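Local coordinates for protein aminotransferase (Streptomyces pactum, PDB 4ZM4) that binds pyridoxal-5'-phosphate as a member of the class-III aminotransferases and forms a dimer of two identical subunits, at residues A36-P41 against L405-G410; G256-R261 against V365-S370; H361-G366 against S381-D386; P397-L402 against V411-N416. The protein carries 1 engineered substitution. All coordinates share one frame; numbering follows the deposited sequence.

Contact 1. Residues A36-P41 against L405-G410; sequences AAVPLP and LAQKEG
One direct hydrogen bond and one water bridge join the last turn of helix 396-408 to the loop that leads from helix 14-22 to strand 44-48. The CG of Gln407 lies anti to its backbone N (chi1 -171°) and the chain continues extended, long enough to bring NE2 within 2.7 Å of Leu40 O. The hydrogen bond bends to 156° at the proton. Leu40 O sits near the plane of the Gln407 amide, whereas the nitrogen stands above the carbonyl plane of Leu40 rather than along a lone pair. NE2 also donates to a water 2.9 Å away, and that water donates in turn to Pro41 O. The other end of the amide, OE1, is held weakly by Gln403 one helical turn back. The Leu40 side chain crosses Gln407 obliquely, with CB, CG and CD2 packing near NE2.

The apolar contact is made by Leu40 CD2, which reaches Lys408 CG at 3.8 Å, the two side chains crossing at about a right angle. Just beyond, the helix closes in a Schellman motif: Gly410, at positive phi (93°), bonds through its N to Gln407 O at 3.0 Å, and Val411 N bonds to Ala406 O.

The chemistry suits the sequence: Pro39 and Pro41 lack amide hydrogens, so this loop is poor in backbone donors, and one glutamine amide serves two successive carbonyls, Leu40 directly and Pro41 through water.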
# COMPACT_ATOMS: atom_id res chain seq x y z
N ALA B 36 -17.53 9.78 0.33
CA ALA B 36 -18.79 10.25 -0.28
C ALA B 36 -19.74 9.10 -0.65
O ALA B 36 -20.75 9.30 -1.33
CB ALA B 36 -18.48 11.08 -1.52
N ALA B 37 -19.42 7.89 -0.19
CA ALA B 37 -20.12 6.68 -0.60
C ALA B 37 -21.23 6.26 0.37
O ALA B 37 -21.89 5.23 0.17
CB ALA B 37 -19.11 5.55 -0.74
N VAL B 38 -21.46 7.05 1.39
CA VAL B 38 -22.47 6.74 2.41
C VAL B 38 -23.19 8.03 2.82
O VAL B 38 -23.15 8.43 3.98
CB VAL B 38 -21.86 6.05 3.63
CG1 VAL B 38 -22.93 5.34 4.46
CG2 VAL B 38 -20.79 5.06 3.22
N PRO B 39 -23.84 8.70 1.85
CA PRO B 39 -24.55 9.94 2.17
C PRO B 39 -25.70 9.76 3.17
O PRO B 39 -26.07 10.71 3.85
CB PRO B 39 -25.06 10.42 0.82
CG PRO B 39 -25.13 9.18 -0.02
CD PRO B 39 -24.01 8.31 0.44
N LEU B 40 -26.29 8.56 3.21
CA LEU B 40 -27.12 8.15 4.33
C LEU B 40 -26.21 7.32 5.21
O LEU B 40 -25.81 6.21 4.84
CB LEU B 40 -28.33 7.33 3.88
CG LEU B 40 -29.27 6.94 5.04
CD1 LEU B 40 -30.05 8.16 5.54
CD2 LEU B 40 -30.23 5.81 4.66
N PRO B 41 -25.84 7.84 6.36
CA PRO B 41 -24.77 7.20 7.13
C PRO B 41 -25.00 5.74 7.43
O PRO B 41 -26.13 5.33 7.74
CB PRO B 41 -24.75 8.00 8.43
CG PRO B 41 -25.22 9.35 8.03
CD PRO B 41 -26.21 9.15 6.91
N LEU B 405 -32.91 5.01 -0.71
CA LEU B 405 -34.15 4.26 -0.48
C LEU B 405 -33.85 2.79 -0.33
O LEU B 405 -34.40 2.12 0.55
CB LEU B 405 -35.16 4.52 -1.61
CG LEU B 405 -35.83 5.91 -1.59
CD1 LEU B 405 -36.41 6.27 -2.95
CD2 LEU B 405 -36.89 5.98 -0.50
N ALA B 406 -32.99 2.28 -1.21
CA ALA B 406 -32.57 0.87 -1.16
C ALA B 406 -31.86 0.56 0.13
O ALA B 406 -32.13 -0.46 0.75
CB ALA B 406 -31.67 0.54 -2.36
N GLN B 407 -30.98 1.46 0.56
CA GLN B 407 -30.23 1.28 1.79
C GLN B 407 -31.16 1.14 2.98
O GLN B 407 -30.96 0.26 3.82
CB GLN B 407 -29.25 2.42 2.02
CG GLN B 407 -28.28 2.19 3.18
CD GLN B 407 -27.21 3.28 3.28
OE1 GLN B 407 -26.51 3.59 2.30
NE2 GLN B 407 -27.08 3.87 4.47
N LYS B 408 -32.19 1.98 3.03
CA LYS B 408 -33.23 1.85 4.04
C LYS B 408 -33.98 0.55 3.96
O LYS B 408 -34.37 0.01 4.99
CB LYS B 408 -34.25 2.97 3.94
CG LYS B 408 -33.73 4.30 4.39
CD LYS B 408 -34.76 5.35 4.04
CE LYS B 408 -34.47 6.66 4.73
NZ LYS B 408 -35.77 7.33 4.98
N GLU B 409 -34.22 0.05 2.74
CA GLU B 409 -34.82 -1.27 2.58
C GLU B 409 -33.87 -2.43 2.90
O GLU B 409 -34.25 -3.58 2.83
CB GLU B 409 -35.37 -1.44 1.16
CG GLU B 409 -36.49 -0.48 0.78
CD GLU B 409 -37.73 -0.61 1.65
OE1 GLU B 409 -37.97 -1.68 2.23
OE2 GLU B 409 -38.52 0.36 1.70
N GLY B 410 -32.61 -2.13 3.23
CA GLY B 410 -31.63 -3.15 3.61
C GLY B 410 -30.78 -3.69 2.49
O GLY B 410 -30.32 -4.83 2.55
O HOH W 1 -27.98 3.20 7.19

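Contact 2. Residues G256-R261 against V365-S370; sequences GFRVAR and VGTLMS
Arg258 leaves its loop with CG anti to the backbone N (chi1 160°), then bends at chi2 and again at chi3, so that its guanidinium meets Thr367 at the edge. NH1 lies 2.8 Å from Thr367 OG1, which is near the guanidinium plane, and the bond is bent to 154°. Thr367 presents this oxygen by placing OG1 in the crowded position between its own backbone N and carbonyl carbon. The buried arginine has further carbonyl partners: Leu423 O also binds NH1, and Gly68 O takes NH2.

Thr367 sits in the type II' turn from Val365 to Leu368, the tight tip of the hairpin made by strands 360-365 and 368-373. Gly366 fills its second position, where phi is positive, and Leu368 N bonds to Val365 O at 3.1 Å.

Beside the polar pair the surfaces are aliphatic. Leu368 has a chi1 of -130°, away from a staggered value, and spreads its methyls over both loop residues: CD1 lies 3.8 Å from Arg258 CG, and CD2 lies 3.8 Å from Val259 CG1. Val259 CG1, anti to its carbonyl carbon, also touches Val365 CG1 at 3.7 Å, so a short branched side chain suits this place against two partners; its CG2 takes the crowded position.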
# COMPACT_ATOMS: atom_id res chain seq x y z
N GLY B 256 -8.93 -9.52 -12.69
CA GLY B 256 -8.17 -10.75 -12.41
C GLY B 256 -8.83 -11.67 -11.40
O GLY B 256 -9.32 -11.24 -10.37
N PHE B 257 -8.90 -12.94 -11.75
CA PHE B 257 -9.62 -13.96 -10.96
C PHE B 257 -11.07 -13.62 -10.72
O PHE B 257 -11.69 -14.18 -9.81
CB PHE B 257 -8.95 -14.23 -9.63
CG PHE B 257 -7.45 -14.26 -9.70
CD1 PHE B 257 -6.79 -15.37 -10.21
CD2 PHE B 257 -6.71 -13.18 -9.28
CE1 PHE B 257 -5.42 -15.38 -10.29
CE2 PHE B 257 -5.33 -13.20 -9.35
CZ PHE B 257 -4.69 -14.30 -9.85
N ARG B 258 -11.65 -12.78 -11.56
CA ARG B 258 -13.06 -12.36 -11.39
C ARG B 258 -13.90 -12.69 -12.63
O ARG B 258 -14.93 -13.37 -12.52
CB ARG B 258 -13.06 -10.85 -11.07
CG ARG B 258 -14.35 -10.10 -11.31
CD ARG B 258 -15.43 -10.43 -10.32
NE ARG B 258 -15.13 -9.99 -8.95
CZ ARG B 258 -15.98 -10.14 -7.93
NH1 ARG B 258 -17.20 -10.64 -8.13
NH2 ARG B 258 -15.63 -9.76 -6.71
N VAL B 259 -13.49 -12.17 -13.79
CA VAL B 259 -14.24 -12.37 -15.05
C VAL B 259 -13.96 -13.75 -15.64
O VAL B 259 -14.71 -14.22 -16.48
CB VAL B 259 -13.97 -11.28 -16.11
CG1 VAL B 259 -14.36 -9.93 -15.57
CG2 VAL B 259 -12.50 -11.27 -16.51
N ALA B 260 -12.92 -14.39 -15.14
CA ALA B 260 -12.51 -15.76 -15.48
C ALA B 260 -11.38 -16.10 -14.53
O ALA B 260 -10.86 -15.24 -13.82
CB ALA B 260 -12.03 -15.83 -16.91
N ARG B 261 -10.99 -17.36 -14.50
CA ARG B 261 -9.90 -17.78 -13.59
C ARG B 261 -8.60 -17.03 -13.92
O ARG B 261 -7.90 -16.53 -13.04
CB ARG B 261 -9.72 -19.30 -13.68
CG ARG B 261 -8.98 -19.89 -12.49
CD ARG B 261 -8.76 -21.38 -12.63
NE ARG B 261 -7.67 -21.68 -13.55
CZ ARG B 261 -6.96 -22.81 -13.56
NH1 ARG B 261 -5.99 -22.95 -14.44
NH2 ARG B 261 -7.20 -23.77 -12.71
N VAL B 365 -20.28 -8.45 -16.81
CA VAL B 365 -19.28 -9.40 -17.21
C VAL B 365 -19.05 -10.28 -15.97
O VAL B 365 -18.33 -9.88 -15.02
CB VAL B 365 -17.96 -8.73 -17.67
CG1 VAL B 365 -16.98 -9.77 -18.15
CG2 VAL B 365 -18.20 -7.71 -18.78
N GLY B 366 -19.72 -11.44 -15.98
CA GLY B 366 -19.70 -12.36 -14.89
C GLY B 366 -20.41 -11.73 -13.71
O GLY B 366 -21.55 -11.33 -13.81
N THR B 367 -19.69 -11.63 -12.59
CA THR B 367 -20.23 -11.06 -11.37
C THR B 367 -19.90 -9.57 -11.22
O THR B 367 -20.16 -8.97 -10.18
CB THR B 367 -19.70 -11.85 -10.15
OG1 THR B 367 -18.28 -12.08 -10.28
CG2 THR B 367 -20.40 -13.18 -10.06
N LEU B 368 -19.30 -9.00 -12.25
CA LEU B 368 -19.01 -7.56 -12.32
C LEU B 368 -20.20 -6.98 -13.07
O LEU B 368 -20.60 -7.52 -14.11
CB LEU B 368 -17.76 -7.35 -13.12
CG LEU B 368 -16.59 -6.52 -12.66
CD1 LEU B 368 -16.20 -6.77 -11.23
CD2 LEU B 368 -15.44 -6.85 -13.57
N MET B 369 -20.83 -5.97 -12.50
CA MET B 369 -22.15 -5.54 -12.96
C MET B 369 -22.40 -4.04 -12.67
O MET B 369 -22.22 -3.60 -11.53
CB MET B 369 -23.18 -6.40 -12.23
CG MET B 369 -24.59 -6.28 -12.73
SD MET B 369 -25.59 -7.58 -11.94
CE MET B 369 -27.18 -7.02 -12.57
N SER B 370 -22.85 -3.30 -13.69
CA SER B 370 -23.31 -1.88 -13.51
C SER B 370 -24.83 -1.80 -13.74
O SER B 370 -25.37 -2.44 -14.65
CB SER B 370 -22.56 -0.74 -14.27
OG SER B 370 -22.65 -0.82 -15.67

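Contact 3. Residues H361-G366 against S381-D386; sequences HINRVG and SAEPRD
Strand 360-365 forms one edge of a small three-stranded antiparallel sheet, and here its first residues meet the loop that returns after strand 368-373 to begin helix 387-393. His361 is the centre of the contact. With CG anti to its backbone N (chi1 -168°), it pushes the ring at the loop so that CE1 leads. Two oxygens flank this edge close to the ring plane: Glu383 OE2 at 3.2 Å from CE1, and Ala382 O at 3.4 Å from the same carbon. The ring and the Glu383 carboxylate are turned 51° apart. Pro384 meets the histidine tip to tip, its CD 3.6 Å from His361 CE1 and its CG over one ring face; a compact, rigid proline ring can pack on the imidazole without polar groups of its own.

On the strand side, His361 NE2 donates weakly to Asn363 OD1 (3.1 Å), two residues along and on the same side of the strand. Glu383 bends at chi2 to bring its carboxylate back to the strand, where a water donates both to Glu383 OE1 (2.8 Å) and to Ile362 O (2.7 Å). The loop then ends at Asp386. This residue is the N-cap of helix 387-393, and its OD1 accepts from Gln389 N.

An imidazole edge set among carboxylate and carbonyl oxygens would have its C-H polarised, and the nearby Glu383 might raise the ring's tendency to carry a proton.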
# COMPACT_ATOMS: atom_id res chain seq x y z
N HIS B 361 -29.97 1.08 -17.63
CA HIS B 361 -28.88 0.44 -18.36
C HIS B 361 -28.12 -0.49 -17.44
O HIS B 361 -27.77 -0.10 -16.31
CB HIS B 361 -27.92 1.45 -18.96
CG HIS B 361 -26.97 0.85 -19.95
ND1 HIS B 361 -27.31 0.64 -21.26
CD2 HIS B 361 -25.70 0.38 -19.81
CE1 HIS B 361 -26.30 0.07 -21.90
NE2 HIS B 361 -25.31 -0.09 -21.04
N ILE B 362 -27.89 -1.72 -17.89
CA ILE B 362 -27.21 -2.76 -17.10
C ILE B 362 -26.15 -3.42 -17.97
O ILE B 362 -26.47 -3.92 -19.04
CB ILE B 362 -28.20 -3.85 -16.64
CG1 ILE B 362 -29.26 -3.27 -15.71
CG2 ILE B 362 -27.46 -4.98 -15.92
CD1 ILE B 362 -30.36 -4.25 -15.31
N ASN B 363 -24.89 -3.32 -17.57
CA ASN B 363 -23.81 -4.06 -18.23
C ASN B 363 -23.28 -5.12 -17.27
O ASN B 363 -23.20 -4.87 -16.09
CB ASN B 363 -22.65 -3.14 -18.65
CG ASN B 363 -22.98 -2.23 -19.83
OD1 ASN B 363 -22.60 -1.05 -19.84
ND2 ASN B 363 -23.62 -2.77 -20.86
N ARG B 364 -22.94 -6.28 -17.77
CA ARG B 364 -22.43 -7.32 -16.93
C ARG B 364 -21.31 -8.13 -17.59
O ARG B 364 -21.36 -8.45 -18.77
CB ARG B 364 -23.57 -8.24 -16.51
CG ARG B 364 -23.16 -9.27 -15.45
CD ARG B 364 -24.36 -10.09 -14.96
NE ARG B 364 -24.90 -10.94 -16.01
CZ ARG B 364 -24.37 -12.10 -16.41
NH1 ARG B 364 -23.25 -12.56 -15.86
NH2 ARG B 364 -24.97 -12.80 -17.38
N VAL B 365 -20.28 -8.45 -16.81
CA VAL B 365 -19.28 -9.40 -17.21
C VAL B 365 -19.05 -10.28 -15.97
O VAL B 365 -18.33 -9.88 -15.02
CB VAL B 365 -17.96 -8.73 -17.67
CG1 VAL B 365 -16.98 -9.77 -18.15
CG2 VAL B 365 -18.20 -7.71 -18.78
N GLY B 366 -19.72 -11.44 -15.98
CA GLY B 366 -19.70 -12.36 -14.89
C GLY B 366 -20.41 -11.73 -13.71
O GLY B 366 -21.55 -11.33 -13.81
N SER B 381 -32.36 1.93 -25.88
CA SER B 381 -31.64 0.89 -26.63
C SER B 381 -30.13 1.15 -26.82
O SER B 381 -29.42 0.36 -27.47
CB SER B 381 -32.26 0.77 -28.01
OG SER B 381 -31.88 1.89 -28.81
N ALA B 382 -29.62 2.25 -26.27
CA ALA B 382 -28.23 2.63 -26.46
C ALA B 382 -27.26 1.58 -25.93
O ALA B 382 -27.53 0.99 -24.89
CB ALA B 382 -27.97 3.97 -25.79
N GLU B 383 -26.14 1.36 -26.64
CA GLU B 383 -25.00 0.62 -26.05
C GLU B 383 -23.75 1.52 -26.06
O GLU B 383 -22.96 1.48 -26.99
CB GLU B 383 -24.67 -0.71 -26.73
CG GLU B 383 -25.53 -1.90 -26.30
CD GLU B 383 -25.64 -2.09 -24.78
OE1 GLU B 383 -26.67 -2.63 -24.35
OE2 GLU B 383 -24.71 -1.70 -24.02
N PRO B 384 -23.62 2.37 -25.04
CA PRO B 384 -22.52 3.29 -25.02
C PRO B 384 -21.22 2.52 -24.98
O PRO B 384 -21.15 1.45 -24.34
CB PRO B 384 -22.74 4.06 -23.71
CG PRO B 384 -23.58 3.18 -22.88
CD PRO B 384 -24.49 2.52 -23.86
N ARG B 385 -20.22 3.04 -25.69
CA ARG B 385 -18.93 2.36 -25.80
C ARG B 385 -17.87 2.98 -24.91
O ARG B 385 -16.78 2.44 -24.76
CB ARG B 385 -18.45 2.35 -27.25
CG ARG B 385 -18.12 3.73 -27.83
CD ARG B 385 -16.84 3.69 -28.70
NE ARG B 385 -16.72 4.79 -29.68
CZ ARG B 385 -16.13 5.96 -29.44
NH1 ARG B 385 -15.60 6.26 -28.24
NH2 ARG B 385 -16.08 6.86 -30.41
N ASP B 386 -18.20 4.10 -24.27
CA ASP B 386 -17.26 4.76 -23.41
C ASP B 386 -17.97 5.56 -22.33
O ASP B 386 -19.19 5.64 -22.32
CB ASP B 386 -16.30 5.66 -24.21
CG ASP B 386 -17.01 6.80 -24.93
OD1 ASP B 386 -18.08 7.27 -24.47
OD2 ASP B 386 -16.49 7.22 -25.98
O HOH W 2 -26.75 -3.54 -21.71

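Contact 4. Residues P397-L402 against V411-N416; sequences PRHRRL and VYFHPN
Pro415 packs against one face of the Arg400 guanidinium. In this part of the class-III aminotransferase fold, helix 396-408 ends in a Schellman turn, strand 411-412 follows, and the loop 413-416 runs back antiparallel along the helix. Pro415 CB lies toward the rim of that guanidinium face, 3.7 Å from Arg400 NH1. Arg400 has CG anti to its carbonyl carbon, which puts CG 3.7 Å from Pro415 O; the bend at chi3 then turns the guanidinium over the ring. Its flat face, poor in hydrogen-bonding capacity, suits the buried proline and leaves the N-H groups in plane for polar partners. His399 comes to the same carbonyl from another side, its CD2 edge turned to Pro415 O, which lies 3.7 Å away close to the ring plane.

Further along, His399 NE2 approaches Phe413 CE1 at 3.6 Å. The two rings meet obliquely, planes 57° apart. Phe413 attains this place with CG in the crowded position between its backbone N and carbonyl carbon (chi1 53°), and Leu402 closes the apolar patch loosely, its CG 4.4 Å from Phe413 CZ.

In the next shell, Leu373 N donates to His399 ND1, which probably leaves the ring proton on NE2. Trp421 meets the Phe413 ring, Gln403 NE2 binds Phe413 O, and Ala36 O takes a weak bond from Arg400 NH2. The backbone around Pro415 is braced by its own neighbours: Asn416 N donates to His414 ND1 at 3.1 Å, nearly straight (166°) and in the plane of the imidazole.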
# COMPACT_ATOMS: atom_id res chain seq x y z
N PRO B 397 -29.03 12.23 -10.17
CA PRO B 397 -29.77 12.55 -8.95
C PRO B 397 -30.82 11.51 -8.57
O PRO B 397 -30.96 11.22 -7.38
CB PRO B 397 -30.45 13.88 -9.29
CG PRO B 397 -29.52 14.51 -10.30
CD PRO B 397 -28.99 13.37 -11.11
N ARG B 398 -31.52 10.95 -9.55
CA ARG B 398 -32.49 9.89 -9.25
C ARG B 398 -31.79 8.62 -8.78
O ARG B 398 -32.27 7.98 -7.86
CB ARG B 398 -33.40 9.57 -10.43
CG ARG B 398 -34.71 10.33 -10.42
CD ARG B 398 -35.69 9.86 -11.50
NE ARG B 398 -36.91 10.66 -11.47
CZ ARG B 398 -37.02 11.89 -11.96
NH1 ARG B 398 -36.02 12.47 -12.60
NH2 ARG B 398 -38.16 12.54 -11.81
N HIS B 399 -30.65 8.27 -9.36
CA HIS B 399 -29.93 7.09 -8.88
C HIS B 399 -29.48 7.25 -7.43
O HIS B 399 -29.70 6.35 -6.63
CB HIS B 399 -28.75 6.70 -9.79
CG HIS B 399 -28.42 5.25 -9.71
ND1 HIS B 399 -29.07 4.32 -10.47
CD2 HIS B 399 -27.57 4.57 -8.90
CE1 HIS B 399 -28.61 3.11 -10.18
NE2 HIS B 399 -27.70 3.24 -9.23
N ARG B 400 -28.89 8.40 -7.09
CA ARG B 400 -28.54 8.71 -5.70
C ARG B 400 -29.74 8.54 -4.80
O ARG B 400 -29.63 8.02 -3.67
CB ARG B 400 -27.99 10.14 -5.54
CG ARG B 400 -26.59 10.36 -6.08
CD ARG B 400 -25.92 11.65 -5.61
NE ARG B 400 -25.15 11.41 -4.38
CZ ARG B 400 -23.98 10.77 -4.31
NH1 ARG B 400 -23.37 10.28 -5.40
NH2 ARG B 400 -23.39 10.62 -3.13
N ARG B 401 -30.88 8.99 -5.27
CA ARG B 401 -32.10 8.97 -4.46
C ARG B 401 -32.54 7.54 -4.29
O ARG B 401 -32.81 7.08 -3.17
CB ARG B 401 -33.17 9.83 -5.13
CG ARG B 401 -34.34 10.24 -4.25
CD ARG B 401 -34.80 11.64 -4.56
NE ARG B 401 -35.14 11.97 -5.93
CZ ARG B 401 -36.23 11.60 -6.58
NH1 ARG B 401 -37.09 10.73 -6.03
NH2 ARG B 401 -36.43 12.05 -7.79
N LEU B 402 -32.48 6.77 -5.38
CA LEU B 402 -32.73 5.32 -5.33
C LEU B 402 -31.84 4.57 -4.33
O LEU B 402 -32.33 3.66 -3.65
CB LEU B 402 -32.57 4.69 -6.71
CG LEU B 402 -32.96 3.23 -6.84
CD1 LEU B 402 -34.47 3.08 -6.67
CD2 LEU B 402 -32.51 2.66 -8.18
N VAL B 411 -30.55 -2.88 1.46
CA VAL B 411 -29.66 -3.24 0.34
C VAL B 411 -28.71 -2.06 0.10
O VAL B 411 -29.17 -0.95 -0.16
CB VAL B 411 -30.46 -3.55 -0.93
CG1 VAL B 411 -29.55 -3.78 -2.14
CG2 VAL B 411 -31.35 -4.77 -0.70
N TYR B 412 -27.40 -2.31 0.17
CA TYR B 412 -26.42 -1.28 -0.11
C TYR B 412 -25.74 -1.49 -1.46
O TYR B 412 -25.12 -2.52 -1.70
CB TYR B 412 -25.34 -1.22 0.97
CG TYR B 412 -24.29 -0.18 0.68
CD1 TYR B 412 -24.54 1.16 0.87
CD2 TYR B 412 -23.04 -0.54 0.16
CE1 TYR B 412 -23.59 2.14 0.58
CE2 TYR B 412 -22.08 0.44 -0.14
CZ TYR B 412 -22.37 1.77 0.08
OH TYR B 412 -21.42 2.74 -0.20
N PHE B 413 -25.81 -0.45 -2.31
CA PHE B 413 -24.89 -0.29 -3.41
C PHE B 413 -24.35 1.16 -3.39
O PHE B 413 -24.92 1.99 -2.72
CB PHE B 413 -25.54 -0.67 -4.75
CG PHE B 413 -26.84 0.02 -5.02
CD1 PHE B 413 -26.85 1.25 -5.64
CD2 PHE B 413 -28.03 -0.55 -4.66
CE1 PHE B 413 -28.04 1.90 -5.88
CE2 PHE B 413 -29.23 0.09 -4.92
CZ PHE B 413 -29.24 1.32 -5.54
N HIS B 414 -23.28 1.45 -4.14
CA HIS B 414 -22.69 2.80 -4.19
C HIS B 414 -23.67 3.78 -4.89
O HIS B 414 -24.26 3.43 -5.90
CB HIS B 414 -21.36 2.77 -4.94
CG HIS B 414 -20.52 3.99 -4.75
ND1 HIS B 414 -20.84 5.22 -5.30
CD2 HIS B 414 -19.34 4.16 -4.12
CE1 HIS B 414 -19.92 6.10 -4.97
NE2 HIS B 414 -18.98 5.48 -4.28
N PRO B 415 -23.82 5.00 -4.36
CA PRO B 415 -24.77 5.96 -4.91
C PRO B 415 -24.50 6.47 -6.31
O PRO B 415 -25.44 6.96 -6.95
CB PRO B 415 -24.72 7.14 -3.94
CG PRO B 415 -23.65 6.85 -2.97
CD PRO B 415 -23.32 5.40 -3.03
N ASN B 416 -23.25 6.40 -6.76
CA ASN B 416 -22.89 6.79 -8.09
C ASN B 416 -23.23 5.64 -9.03
O ASN B 416 -22.76 4.52 -8.88
CB ASN B 416 -21.40 7.13 -8.15
CG ASN B 416 -20.98 7.69 -9.49
OD1 ASN B 416 -21.64 7.48 -10.52
ND2 ASN B 416 -19.90 8.41 -9.50

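In the fold
Contacts 1 and 4 both use helix 396-408, and their centres lie about 7 Å apart: contact 1 takes its C-terminal end, partly buried, and contact 4 a more buried face nearer its start. They touch directly, Tyr412 OH with Ala37 O and Ala406 O with Val411 N. Contacts 2 and 3 share Val365 and Gly366 and work the two ends of strand 360-365. Contact 2, centred about 10 Å from the chain's centre, is fully buried and joins aliphatic packing to an arginine held by carbonyls and a hydroxyl. Contact 3, about 17 Å out, leans on water and a carboxylate. Contact 1 likewise uses water, whereas contact 4 relies on ring and guanidinium packing.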